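Local coordinates for p-nitrophenyl phosphatase (Pho2) (Archaeoglobus fulgidus, PDB 3QGM), which probably hydrolyses phosphate monoesters as a metal-dependent phosphatase of the haloacid dehalogenase (HAD) superfamily, at residues Lys42-Ser47 with Arg194-Ile199. Numbering follows the deposited sequence.
Sequences KIIFVS and REALDI
In the Rossmann-like core of this HAD-family protein, helix 190-200 packs on strand 42-47 of the parallel sheet, A196 and I199 meeting I44 and V46, and the contact illustrates how one helix is seated. Strand and helix run nearly antiparallel, at 152°, and their axes come within 9.2 Å. The closest backbone approach is 6.8 Å, from I44 CA to A196 CA, where the small side chain of A196 faces the strand. The methyl CB of A196 rests over the CG2 methyls of two alternate strand residues, 3.9 Å from I44 CG2 and 4.0 Å from V46 CG2. One turn along the helix, I199 takes up the longer arm of I44, and the two side chains cross at about a right angle. With CG1 of I44 trans to the backbone nitrogen (chi1 -177°), the extended chain carries CD1 toward the helix beside A196, to lie 3.5 Å from I199 CG2, a tight carbon contact, and 3.7 Å from I199 CD1. I44 thus uses both branches, one for each helix residue. No hydrogen bond joins the segments, and the contact is apolar; just beyond the helical segment, K42 NZ forms a hydrogen bond with L200 O. I12 of the adjacent strand 10-14 touches I44, V46 and A196, while L74 of strand 73-75 touches I44, A196 and E195, whose carboxylate also forms a salt bridge with R86. Helix 190-200 therefore covers strand 42-47 together with residues of both flanking strands, on the sheet that carries metal ligand D14 at the end of strand 10-14.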
ATOM      1  N   LYS A  42     -28.353  28.284  -4.715  1.00 39.62           N
ATOM      2  CA  LYS A  42     -27.169  28.307  -3.897  1.00 39.01           C
ATOM      3  C   LYS A  42     -26.312  27.127  -4.349  1.00 37.92           C
ATOM      4  O   LYS A  42     -26.840  26.082  -4.751  1.00 37.30           O
ATOM      5  CB  LYS A  42     -27.514  28.137  -2.419  1.00 39.56           C
ATOM      6  CG  LYS A  42     -28.469  29.181  -1.823  1.00 42.34           C
ATOM      7  CD  LYS A  42     -28.945  28.643  -0.473  1.00 46.54           C
ATOM      8  CE  LYS A  42     -29.265  29.724   0.580  1.00 49.07           C
ATOM      9  NZ  LYS A  42     -28.270  29.743   1.686  1.00 49.27           N
ATOM     10  N   ILE A  43     -25.001  27.297  -4.275  1.00 36.22           N
ATOM     11  CA  ILE A  43     -24.071  26.311  -4.783  1.00 35.67           C
ATOM     12  C   ILE A  43     -22.937  26.181  -3.810  1.00 34.34           C
ATOM     13  O   ILE A  43     -22.520  27.152  -3.199  1.00 35.19           O
ATOM     14  CB  ILE A  43     -23.513  26.735  -6.181  1.00 35.65           C
ATOM     15  CG1 ILE A  43     -24.640  26.815  -7.206  1.00 37.41           C
ATOM     16  CG2 ILE A  43     -22.458  25.746  -6.679  1.00 36.93           C
ATOM     17  CD1 ILE A  43     -24.144  27.030  -8.603  1.00 40.46           C
ATOM     18  N   ILE A  44     -22.456  24.967  -3.631  1.00 33.34           N
ATOM     19  CA  ILE A  44     -21.196  24.763  -2.976  1.00 32.28           C
ATOM     20  C   ILE A  44     -20.404  23.780  -3.824  1.00 31.66           C
ATOM     21  O   ILE A  44     -20.906  22.713  -4.225  1.00 31.16           O
ATOM     22  CB  ILE A  44     -21.333  24.320  -1.526  1.00 32.71           C
ATOM     23  CG1 ILE A  44     -19.943  24.200  -0.870  1.00 33.95           C
ATOM     24  CG2 ILE A  44     -22.054  23.003  -1.407  1.00 32.09           C
ATOM     25  CD1 ILE A  44     -19.975  24.297   0.682  1.00 37.17           C
ATOM     26  N   PHE A  45     -19.177  24.172  -4.129  1.00 31.09           N
ATOM     27  CA  PHE A  45     -18.273  23.355  -4.935  1.00 31.35           C
ATOM     28  C   PHE A  45     -17.496  22.431  -3.984  1.00 30.78           C
ATOM     29  O   PHE A  45     -16.946  22.892  -2.976  1.00 31.87           O
ATOM     30  CB  PHE A  45     -17.332  24.250  -5.724  1.00 30.89           C
ATOM     31  CG  PHE A  45     -18.028  25.150  -6.701  1.00 33.01           C
ATOM     32  CD1 PHE A  45     -18.269  26.480  -6.385  1.00 37.05           C
ATOM     33  CD2 PHE A  45     -18.446  24.677  -7.948  1.00 35.98           C
ATOM     34  CE1 PHE A  45     -18.947  27.325  -7.278  1.00 36.72           C
ATOM     35  CE2 PHE A  45     -19.113  25.514  -8.847  1.00 37.58           C
ATOM     36  CZ  PHE A  45     -19.360  26.842  -8.509  1.00 36.97           C
ATOM     37  N   VAL A  46     -17.497  21.129  -4.246  1.00 30.41           N
ATOM     38  CA  VAL A  46     -16.889  20.183  -3.299  1.00 29.84           C
ATOM     39  C   VAL A  46     -15.860  19.355  -4.038  1.00 30.12           C
ATOM     40  O   VAL A  46     -16.176  18.777  -5.064  1.00 31.11           O
ATOM     41  CB  VAL A  46     -17.933  19.290  -2.595  1.00 30.60           C
ATOM     42  CG1 VAL A  46     -17.255  18.202  -1.744  1.00 32.74           C
ATOM     43  CG2 VAL A  46     -18.861  20.107  -1.672  1.00 31.14           C
ATOM     44  N   SER A  47     -14.626  19.306  -3.533  1.00 29.11           N
ATOM     45  CA  SER A  47     -13.556  18.586  -4.204  1.00 28.51           C
ATOM     46  C   SER A  47     -12.747  17.776  -3.226  1.00 27.53           C
ATOM     47  O   SER A  47     -12.511  18.209  -2.119  1.00 24.87           O
ATOM     48  CB  SER A  47     -12.589  19.565  -4.865  1.00 28.98           C
ATOM     49  OG  SER A  47     -11.426  18.900  -5.278  1.00 30.64           O
ATOM     50  N   ARG A 194     -21.934  16.369   4.942  1.00 34.91           N
ATOM     51  CA  ARG A 194     -22.679  17.014   5.995  1.00 36.35           C
ATOM     52  C   ARG A 194     -22.104  18.403   6.251  1.00 35.94           C
ATOM     53  O   ARG A 194     -22.852  19.326   6.587  1.00 34.59           O
ATOM     54  CB  ARG A 194     -22.742  16.139   7.263  1.00 38.10           C
ATOM     55  CG  ARG A 194     -23.496  14.827   6.956  1.00 41.65           C
ATOM     56  CD  ARG A 194     -23.982  13.993   8.171  1.00 47.94           C
ATOM     57  NE  ARG A 194     -24.566  12.717   7.709  1.00 49.71           N
ATOM     58  CZ  ARG A 194     -25.746  12.591   7.088  1.00 54.02           C
ATOM     59  NH1 ARG A 194     -26.146  11.386   6.682  1.00 54.63           N
ATOM     60  NH2 ARG A 194     -26.543  13.655   6.862  1.00 55.20           N
ATOM     61  N   GLU A 195     -20.801  18.588   6.027  1.00 34.64           N
ATOM     62  CA  GLU A 195     -20.254  19.935   6.162  1.00 34.36           C
ATOM     63  C   GLU A 195     -20.850  20.838   5.085  1.00 33.64           C
ATOM     64  O   GLU A 195     -21.152  22.005   5.360  1.00 32.97           O
ATOM     65  CB  GLU A 195     -18.727  19.978   6.128  1.00 34.24           C
ATOM     66  CG  GLU A 195     -18.122  21.395   6.194  1.00 36.09           C
ATOM     67  CD  GLU A 195     -18.318  22.097   7.548  1.00 41.30           C
ATOM     68  OE1 GLU A 195     -18.862  21.476   8.488  1.00 43.80           O
ATOM     69  OE2 GLU A 195     -17.921  23.272   7.675  1.00 41.73           O
ATOM     70  N   ALA A 196     -21.006  20.304   3.876  1.00 31.99           N
ATOM     71  CA  ALA A 196     -21.500  21.097   2.754  1.00 31.95           C
ATOM     72  C   ALA A 196     -22.968  21.514   2.959  1.00 33.04           C
ATOM     73  O   ALA A 196     -23.341  22.659   2.670  1.00 33.61           O
ATOM     74  CB  ALA A 196     -21.341  20.353   1.425  1.00 29.95           C
ATOM     75  N   LEU A 197     -23.777  20.576   3.442  1.00 33.60           N
ATOM     76  CA  LEU A 197     -25.167  20.852   3.873  1.00 34.79           C
ATOM     77  C   LEU A 197     -25.286  21.976   4.937  1.00 36.80           C
ATOM     78  O   LEU A 197     -26.058  22.928   4.770  1.00 36.31           O
ATOM     79  CB  LEU A 197     -25.786  19.575   4.413  1.00 34.47           C
ATOM     80  CG  LEU A 197     -26.116  18.508   3.386  1.00 32.31           C
ATOM     81  CD1 LEU A 197     -26.875  17.347   4.041  1.00 33.51           C
ATOM     82  CD2 LEU A 197     -26.977  19.083   2.277  1.00 32.95           C
ATOM     83  N   ASP A 198     -24.488  21.853   5.995  1.00 38.24           N
ATOM     84  CA  ASP A 198     -24.378  22.842   7.051  1.00 40.31           C
ATOM     85  C   ASP A 198     -24.015  24.216   6.474  1.00 40.54           C
ATOM     86  O   ASP A 198     -24.626  25.235   6.807  1.00 41.22           O
ATOM     87  CB  ASP A 198     -23.299  22.389   8.060  1.00 41.53           C
ATOM     88  CG  ASP A 198     -23.429  23.086   9.425  1.00 45.09           C
ATOM     89  OD1 ASP A 198     -23.194  24.299   9.496  1.00 46.53           O
ATOM     90  OD2 ASP A 198     -23.760  22.396  10.429  1.00 53.65           O
ATOM     91  N   ILE A 199     -23.013  24.248   5.599  1.00 40.05           N
ATOM     92  CA  ILE A 199     -22.631  25.492   4.930  1.00 39.37           C
ATOM     93  C   ILE A 199     -23.820  26.016   4.124  1.00 39.51           C
ATOM     94  O   ILE A 199     -24.164  27.177   4.241  1.00 40.14           O
ATOM     95  CB  ILE A 199     -21.359  25.308   4.041  1.00 39.00           C
ATOM     96  CG1 ILE A 199     -20.117  25.140   4.950  1.00 37.62           C
ATOM     97  CG2 ILE A 199     -21.174  26.505   3.062  1.00 38.64           C
ATOM     98  CD1 ILE A 199     -18.866  24.674   4.224  1.00 33.48           C
TER